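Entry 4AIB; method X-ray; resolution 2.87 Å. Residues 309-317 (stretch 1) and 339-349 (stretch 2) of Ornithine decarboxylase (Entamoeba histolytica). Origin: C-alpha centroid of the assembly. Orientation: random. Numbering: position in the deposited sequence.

Stretch 1 (309-317) KSCECITQK
Stretch 2, residues 339-349: KVATQELPEME

Two extended segments of one chain run side by side in the same direction, Lys309 CA lying 5.5 Å from Ala341 CA and Cys313 CA 7.1 Å from Leu345 CA. The backbones are closest at the Lys309 end and stand further apart beyond it, where side chains take over the work of joining them. At the narrow end a weak hydrogen bond, Lys309 N to Val340 O at 3.1 Å, still links main chain to main chain.

Next comes Gln343, on the strand that includes Ala341 to Leu345. With phi/psi -144/155 and CA-to-CB directed toward the partner, it extends through chi1 t and chi2 t (chi3 12°), so that its OE1 accepts a hydrogen bond from Cys311 N at 2.7 Å and 156°. A side-chain amide thus stands in for a strand's carbonyl and spans the gap between the two backbones. Cys311 itself (phi/psi -146/171, chi1 p) points sideways, its SG 4.3 Å from Leu345 CD1.

Further along, Cys313 (-83/103, chi1 t) points toward stretch 2 and makes the apolar closure. Its CB lies 4.0 Å from Leu345 CD2 and 4.3 Å from Pro346 CG, while its SG meets Met348 SD at 3.6 Å. Leu345 (m, t) and Met348 (m, t, m) supply the complementary surface. The rule is polar bridging first, then small sulfur-bearing side chains packed against larger apolar ones.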

ATOM      1  N   LYS A 309       6.663 -10.104 -11.229  1.00 64.50           N
ATOM      2  CA  LYS A 309       7.076 -10.096 -12.628  1.00 64.99           C
ATOM      3  C   LYS A 309       8.130 -11.179 -12.872  1.00 64.93           C
ATOM      4  O   LYS A 309       8.408 -11.988 -11.983  1.00 65.78           O
ATOM      5  CB  LYS A 309       7.613  -8.711 -13.011  1.00 65.54           C
ATOM      6  CG  LYS A 309       6.908  -8.057 -14.196  1.00 67.59           C
ATOM      7  CD  LYS A 309       7.356  -8.616 -15.539  1.00 68.35           C
ATOM      8  CE  LYS A 309       6.550  -8.013 -16.679  1.00 68.01           C
ATOM      9  NZ  LYS A 309       6.923  -8.589 -17.999  1.00 69.25           N
ATOM     10  N   SER A 310       8.707 -11.192 -14.073  1.00 62.89           N
ATOM     11  CA  SER A 310       9.704 -12.190 -14.469  1.00 61.85           C
ATOM     12  C   SER A 310      10.998 -12.082 -13.665  1.00 60.68           C
ATOM     13  O   SER A 310      11.522 -10.987 -13.458  1.00 62.08           O
ATOM     14  CB  SER A 310      10.009 -12.080 -15.966  1.00 62.70           C
ATOM     15  OG  SER A 310       8.854 -12.336 -16.744  1.00 62.93           O
ATOM     16  N   CYS A 311      11.498 -13.232 -13.217  1.00 58.02           N
ATOM     17  CA  CYS A 311      12.721 -13.316 -12.422  1.00 56.93           C
ATOM     18  C   CYS A 311      13.490 -14.595 -12.753  1.00 56.43           C
ATOM     19  O   CYS A 311      12.979 -15.469 -13.454  1.00 56.34           O
ATOM     20  CB  CYS A 311      12.384 -13.293 -10.932  1.00 56.56           C
ATOM     21  SG  CYS A 311      11.601 -14.809 -10.337  1.00 56.42           S
ATOM     22  N   GLU A 312      14.710 -14.708 -12.234  1.00 55.70           N
ATOM     23  CA  GLU A 312      15.522 -15.909 -12.429  1.00 55.13           C
ATOM     24  C   GLU A 312      16.359 -16.265 -11.197  1.00 53.77           C
ATOM     25  O   GLU A 312      16.703 -15.397 -10.391  1.00 54.55           O
ATOM     26  CB  GLU A 312      16.409 -15.779 -13.678  1.00 56.46           C
ATOM     27  CG  GLU A 312      17.229 -14.498 -13.755  1.00 60.33           C
ATOM     28  CD  GLU A 312      18.209 -14.495 -14.912  1.00 61.92           C
ATOM     29  OE1 GLU A 312      17.771 -14.298 -16.065  1.00 63.04           O
ATOM     30  OE2 GLU A 312      19.422 -14.677 -14.670  1.00 62.60           O
ATOM     31  N   CYS A 313      16.667 -17.552 -11.054  1.00 52.79           N
ATOM     32  CA  CYS A 313      17.495 -18.029  -9.953  1.00 51.10           C
ATOM     33  C   CYS A 313      18.973 -17.860 -10.291  1.00 48.94           C
ATOM     34  O   CYS A 313      19.541 -18.644 -11.052  1.00 48.21           O
ATOM     35  CB  CYS A 313      17.178 -19.487  -9.627  1.00 51.40           C
ATOM     36  SG  CYS A 313      18.195 -20.159  -8.297  1.00 53.25           S
ATOM     37  N   ILE A 314      19.581 -16.834  -9.700  1.00 47.45           N
ATOM     38  CA  ILE A 314      20.946 -16.407 -10.020  1.00 49.60           C
ATOM     39  C   ILE A 314      22.036 -17.310  -9.429  1.00 50.71           C
ATOM     40  O   ILE A 314      23.099 -17.494 -10.034  1.00 51.20           O
ATOM     41  CB  ILE A 314      21.147 -14.919  -9.621  1.00 20.00           C
ATOM     42  CG1 ILE A 314      20.991 -14.010 -10.841  1.00 20.00           C
ATOM     43  CG2 ILE A 314      22.508 -14.662  -8.995  1.00 20.00           C
ATOM     44  CD1 ILE A 314      19.603 -13.992 -11.436  1.00 20.00           C
ATOM     45  N   THR A 315      21.751 -17.875  -8.259  1.00 52.34           N
ATOM     46  CA  THR A 315      22.716 -18.673  -7.497  1.00 54.22           C
ATOM     47  C   THR A 315      23.154 -19.958  -8.196  1.00 55.35           C
ATOM     48  O   THR A 315      24.305 -20.379  -8.057  1.00 54.44           O
ATOM     49  CB  THR A 315      22.158 -19.030  -6.110  1.00 54.04           C
ATOM     50  OG1 THR A 315      20.773 -19.371  -6.238  1.00 54.09           O
ATOM     51  CG2 THR A 315      22.299 -17.851  -5.161  1.00 52.12           C
ATOM     52  N   GLN A 316      22.238 -20.580  -8.935  1.00 57.54           N
ATOM     53  CA  GLN A 316      22.561 -21.765  -9.731  1.00 59.37           C
ATOM     54  C   GLN A 316      22.256 -21.544 -11.213  1.00 60.34           C
ATOM     55  O   GLN A 316      21.164 -21.100 -11.575  1.00 58.55           O
ATOM     56  CB  GLN A 316      21.852 -23.019  -9.194  1.00 57.03           C
ATOM     57  CG  GLN A 316      20.339 -22.901  -9.041  1.00 55.15           C
ATOM     58  CD  GLN A 316      19.684 -24.172  -8.530  1.00 53.28           C
ATOM     59  OE1 GLN A 316      18.538 -24.467  -8.870  1.00 51.69           O
ATOM     60  NE2 GLN A 316      20.404 -24.930  -7.708  1.00 52.55           N
ATOM     61  N   LYS A 317      23.238 -21.845 -12.058  1.00 64.74           N
ATOM     62  CA  LYS A 317      23.104 -21.675 -13.502  1.00 68.39           C
ATOM     63  C   LYS A 317      22.371 -22.866 -14.113  1.00 70.74           C
ATOM     64  O   LYS A 317      22.654 -24.019 -13.777  1.00 70.82           O
ATOM     65  CB  LYS A 317      24.484 -21.490 -14.149  1.00 68.69           C
ATOM     66  CG  LYS A 317      24.465 -20.848 -15.532  1.00 71.29           C
ATOM     67  CD  LYS A 317      24.442 -21.886 -16.645  1.00 71.99           C
ATOM     68  CE  LYS A 317      24.172 -21.256 -18.003  1.00 71.71           C
ATOM     69  NZ  LYS A 317      25.321 -20.452 -18.506  1.00 71.98           N
ATOM     70  N   LYS A 339       1.593 -12.882  -3.688  1.00 75.65           N
ATOM     71  CA  LYS A 339       1.887 -13.722  -4.849  1.00 73.35           C
ATOM     72  C   LYS A 339       2.584 -12.858  -5.899  1.00 70.89           C
ATOM     73  O   LYS A 339       1.928 -12.257  -6.756  1.00 69.45           O
ATOM     74  CB  LYS A 339       0.598 -14.332  -5.417  1.00 73.77           C
ATOM     75  CG  LYS A 339       0.806 -15.488  -6.383  1.00 74.65           C
ATOM     76  CD  LYS A 339      -0.529 -16.046  -6.851  1.00 74.99           C
ATOM     77  CE  LYS A 339      -0.342 -17.189  -7.835  1.00 76.48           C
ATOM     78  NZ  LYS A 339      -1.646 -17.712  -8.331  1.00 75.70           N
ATOM     79  N   VAL A 340       3.912 -12.796  -5.823  1.00 69.19           N
ATOM     80  CA  VAL A 340       4.700 -11.882  -6.660  1.00 66.75           C
ATOM     81  C   VAL A 340       5.025 -12.410  -8.062  1.00 63.90           C
ATOM     82  O   VAL A 340       5.150 -11.625  -9.006  1.00 62.53           O
ATOM     83  CB  VAL A 340       5.999 -11.404  -5.959  1.00 67.29           C
ATOM     84  CG1 VAL A 340       5.678 -10.407  -4.853  1.00 67.25           C
ATOM     85  CG2 VAL A 340       6.806 -12.577  -5.417  1.00 66.95           C
ATOM     86  N   ALA A 341       5.163 -13.730  -8.194  1.00 61.25           N
ATOM     87  CA  ALA A 341       5.492 -14.343  -9.485  1.00 59.21           C
ATOM     88  C   ALA A 341       5.081 -15.810  -9.592  1.00 59.32           C
ATOM     89  O   ALA A 341       5.237 -16.588  -8.651  1.00 59.92           O
ATOM     90  CB  ALA A 341       6.979 -14.191  -9.785  1.00 59.01           C
ATOM     91  N   THR A 342       4.547 -16.170 -10.756  1.00 58.94           N
ATOM     92  CA  THR A 342       4.287 -17.560 -11.108  1.00 58.94           C
ATOM     93  C   THR A 342       5.149 -17.884 -12.321  1.00 58.18           C
ATOM     94  O   THR A 342       4.839 -17.482 -13.447  1.00 57.54           O
ATOM     95  CB  THR A 342       2.793 -17.803 -11.400  1.00 59.69           C
ATOM     96  OG1 THR A 342       2.027 -17.501 -10.228  1.00 61.15           O
ATOM     97  CG2 THR A 342       2.542 -19.254 -11.808  1.00 60.19           C
ATOM     98  N   GLN A 343       6.244 -18.600 -12.081  1.00 57.58           N
ATOM     99  CA  GLN A 343       7.261 -18.795 -13.107  1.00 56.92           C
ATOM    100  C   GLN A 343       7.903 -20.176 -13.057  1.00 56.46           C
ATOM    101  O   GLN A 343       7.919 -20.832 -12.012  1.00 57.17           O
ATOM    102  CB  GLN A 343       8.334 -17.713 -12.980  1.00 57.93           C
ATOM    103  CG  GLN A 343       9.050 -17.378 -14.279  1.00 61.41           C
ATOM    104  CD  GLN A 343       9.815 -16.071 -14.202  1.00 64.36           C
ATOM    105  OE1 GLN A 343      10.003 -15.511 -13.123  1.00 66.94           O
ATOM    106  NE2 GLN A 343      10.259 -15.577 -15.353  1.00 65.53           N
ATOM    107  N   GLU A 344       8.421 -20.595 -14.210  1.00 54.80           N
ATOM    108  CA  GLU A 344       9.177 -21.831 -14.360  1.00 52.62           C
ATOM    109  C   GLU A 344      10.570 -21.643 -13.757  1.00 49.50           C
ATOM    110  O   GLU A 344      11.358 -20.826 -14.240  1.00 49.01           O
ATOM    111  CB  GLU A 344       9.274 -22.188 -15.848  1.00 56.01           C
ATOM    112  CG  GLU A 344       9.881 -23.548 -16.158  1.00 59.11           C
ATOM    113  CD  GLU A 344       8.856 -24.666 -16.262  1.00 61.99           C
ATOM    114  OE1 GLU A 344       7.796 -24.597 -15.600  1.00 61.79           O
ATOM    115  OE2 GLU A 344       9.120 -25.630 -17.011  1.00 64.19           O
ATOM    116  N   LEU A 345      10.860 -22.394 -12.695  1.00 46.22           N
ATOM    117  CA  LEU A 345      12.126 -22.272 -11.969  1.00 41.73           C
ATOM    118  C   LEU A 345      12.659 -23.623 -11.488  1.00 39.60           C
ATOM    119  O   LEU A 345      11.876 -24.518 -11.173  1.00 38.45           O
ATOM    120  CB  LEU A 345      11.962 -21.331 -10.769  1.00 39.89           C
ATOM    121  CG  LEU A 345      12.024 -19.821 -11.014  1.00 38.81           C
ATOM    122  CD1 LEU A 345      11.366 -19.076  -9.865  1.00 38.38           C
ATOM    123  CD2 LEU A 345      13.458 -19.348 -11.209  1.00 38.88           C
ATOM    124  N   PRO A 346      13.999 -23.771 -11.419  1.00 39.06           N
ATOM    125  CA  PRO A 346      14.574 -25.005 -10.876  1.00 38.91           C
ATOM    126  C   PRO A 346      14.337 -25.108  -9.369  1.00 40.70           C
ATOM    127  O   PRO A 346      14.068 -24.093  -8.722  1.00 42.30           O
ATOM    128  CB  PRO A 346      16.069 -24.853 -11.171  1.00 37.88           C
ATOM    129  CG  PRO A 346      16.295 -23.382 -11.229  1.00 36.59           C
ATOM    130  CD  PRO A 346      15.041 -22.807 -11.821  1.00 37.97           C
ATOM    131  N   GLU A 347      14.425 -26.320  -8.825  1.00 41.71           N
ATOM    132  CA  GLU A 347      14.242 -26.536  -7.391  1.00 42.78           C
ATOM    133  C   GLU A 347      15.303 -25.771  -6.602  1.00 42.29           C
ATOM    134  O   GLU A 347      16.502 -25.919  -6.849  1.00 42.76           O
ATOM    135  CB  GLU A 347      14.284 -28.029  -7.046  1.00 45.02           C
ATOM    136  CG  GLU A 347      13.828 -28.351  -5.628  1.00 47.41           C
ATOM    137  CD  GLU A 347      14.045 -29.804  -5.243  1.00 48.08           C
ATOM    138  OE1 GLU A 347      15.068 -30.393  -5.653  1.00 47.92           O
ATOM    139  OE2 GLU A 347      13.191 -30.356  -4.516  1.00 47.60           O
ATOM    140  N   MET A 348      14.844 -24.949  -5.664  1.00 41.78           N
ATOM    141  CA  MET A 348      15.727 -24.074  -4.900  1.00 41.37           C
ATOM    142  C   MET A 348      15.784 -24.454  -3.424  1.00 42.69           C
ATOM    143  O   MET A 348      14.857 -25.066  -2.893  1.00 43.41           O
ATOM    144  CB  MET A 348      15.296 -22.614  -5.057  1.00 40.91           C
ATOM    145  CG  MET A 348      15.518 -22.049  -6.452  1.00 40.56           C
ATOM    146  SD  MET A 348      14.953 -20.348  -6.642  1.00 44.50           S
ATOM    147  CE  MET A 348      13.175 -20.566  -6.711  1.00 44.43           C
ATOM    148  N   GLU A 349      16.886 -24.085  -2.775  1.00 43.83           N
ATOM    149  CA  GLU A 349      17.089 -24.341  -1.354  1.00 43.54           C
ATOM    150  C   GLU A 349      17.110 -23.016  -0.591  1.00 42.21           C
ATOM    151  O   GLU A 349      17.975 -22.172  -0.842  1.00 41.62           O
ATOM    152  CB  GLU A 349      18.392 -25.117  -1.137  1.00 47.00           C
ATOM    153  CG  GLU A 349      18.638 -25.578   0.293  1.00 51.65           C
ATOM    154  CD  GLU A 349      19.933 -26.358   0.443  1.00 54.46           C
ATOM    155  OE1 GLU A 349      20.100 -27.385  -0.250  1.00 56.38           O
ATOM    156  OE2 GLU A 349      20.781 -25.947   1.262  1.00 55.21           O
TER